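Local coordinates for segregation and condensation protein B (Chlorobium tepidum TLS, PDB 1T6S), which takes part in chromosome partitioning, probably as a winged-helix subunit of the condensin-like complex that the SMC and ScpA proteins form in bacteria, at residues R50-E53 with T58-I61. Sequence-based numbering, arbitrary orientation.
Sequences RDYE and TFRI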
# COMPACT_ATOMS: atom_id res chain seq x y z
N ARG A 50 15.59 25.58 -23.82
CA ARG A 50 15.93 25.97 -25.19
C ARG A 50 17.14 25.16 -25.66
O ARG A 50 17.18 24.70 -26.81
CB ARG A 50 16.18 27.48 -25.29
CG ARG A 50 14.97 28.25 -25.81
CD ARG A 50 15.30 29.71 -26.14
NE ARG A 50 15.45 30.54 -24.95
CZ ARG A 50 14.44 30.97 -24.20
NH1 ARG A 50 13.19 30.65 -24.52
NH2 ARG A 50 14.68 31.71 -23.14
N ASP A 51 18.12 24.96 -24.78
CA ASP A 51 19.30 24.16 -25.12
C ASP A 51 18.95 22.69 -25.37
O ASP A 51 19.57 22.03 -26.21
CB ASP A 51 20.37 24.23 -24.02
CG ASP A 51 21.06 25.59 -23.95
OD1 ASP A 51 21.41 26.13 -25.02
OD2 ASP A 51 21.26 26.10 -22.81
N TYR A 52 17.97 22.18 -24.62
CA TYR A 52 17.52 20.78 -24.77
C TYR A 52 16.90 20.63 -26.15
O TYR A 52 17.14 19.64 -26.86
CB TYR A 52 16.49 20.42 -23.69
CG TYR A 52 17.05 20.49 -22.27
CD1 TYR A 52 16.20 20.73 -21.18
CD2 TYR A 52 18.42 20.40 -22.04
CE1 TYR A 52 16.71 20.89 -19.89
CE2 TYR A 52 18.95 20.56 -20.74
CZ TYR A 52 18.08 20.82 -19.68
OH TYR A 52 18.60 21.05 -18.43
N GLU A 53 16.08 21.60 -26.53
CA GLU A 53 15.44 21.59 -27.84
C GLU A 53 16.51 21.67 -28.94
O GLU A 53 16.45 20.94 -29.92
CB GLU A 53 14.50 22.77 -27.97
CG GLU A 53 14.11 23.06 -29.41
CD GLU A 53 13.08 22.10 -29.94
OE1 GLU A 53 12.86 22.08 -31.17
OE2 GLU A 53 12.47 21.38 -29.12
N THR A 58 15.80 14.36 -25.16
CA THR A 58 14.47 13.76 -25.08
C THR A 58 13.68 14.11 -23.82
O THR A 58 12.66 13.49 -23.53
CB THR A 58 14.59 12.23 -25.20
OG1 THR A 58 15.40 11.72 -24.12
CG2 THR A 58 15.22 11.85 -26.54
N PHE A 59 14.17 15.10 -23.08
CA PHE A 59 13.51 15.53 -21.85
C PHE A 59 13.42 17.05 -21.73
O PHE A 59 14.12 17.78 -22.45
CB PHE A 59 14.25 14.94 -20.64
CG PHE A 59 15.74 15.06 -20.72
CD1 PHE A 59 16.37 16.28 -20.55
CD2 PHE A 59 16.52 13.94 -21.00
CE1 PHE A 59 17.76 16.39 -20.64
CE2 PHE A 59 17.91 14.04 -21.11
CZ PHE A 59 18.53 15.26 -20.93
N ARG A 60 12.57 17.51 -20.83
CA ARG A 60 12.37 18.95 -20.60
C ARG A 60 12.05 19.21 -19.15
O ARG A 60 11.50 18.34 -18.47
CB ARG A 60 11.19 19.50 -21.42
CG ARG A 60 11.34 19.42 -22.93
CD ARG A 60 12.36 20.40 -23.48
NE ARG A 60 12.39 20.38 -24.95
CZ ARG A 60 12.98 19.44 -25.68
NH1 ARG A 60 13.61 18.43 -25.09
NH2 ARG A 60 12.91 19.49 -27.01
N ILE A 61 12.38 20.41 -18.68
CA ILE A 61 12.05 20.80 -17.32
C ILE A 61 10.65 21.44 -17.33
O ILE A 61 10.36 22.33 -18.15
CB ILE A 61 13.08 21.82 -16.74
CG1 ILE A 61 14.45 21.12 -16.55
CG2 ILE A 61 12.58 22.35 -15.41
CD1 ILE A 61 15.61 22.08 -16.30
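Y52 and F59 form a T-shaped aromatic pair in which the edge of F59 is directed at a face of Y52, the centroids 5.5 Å apart and the planes at 71°. F59 CE1 does the touching, standing 4.2 Å above the middle of the tyrosine ring. At the edge of that ring, in its plane, sits the tip of I61, whose CD1 lies 3.9 Å from Y52 CE1. The tyrosine is buried, and its hydroxyl is hydrogen-bonded to E13 of helix 2-18, which links this helix-strand contact to a third element.

The polar part belongs to R60, which illustrates how a long side chain can set out away from a partner and still reach it: its CB leaves the strand away from the helix, but a bend at chi2 (-71°) brings the guanidinium back over the helix backbone, one face on the peptide between Y52 and E53. From there R60 NH2 makes a salt bridge with E53 OE2 (2.9 Å), a bent hydrogen bond (141°) on the anti side of the carboxylate and tilted out of its plane. R60 NH1 donates a hydrogen bond to F59 O (2.8 Å) from above the carbonyl plane and a second one to R57 O; partners on both terminal nitrogens should limit rotation of the group.

An aromatic and aliphatic layer flanked by an ion pair thus joins the end of helix 38-55 to the first strand of the hairpin 59-64/67-72, the helix-to-wing junction of a winged helix-turn-helix domain.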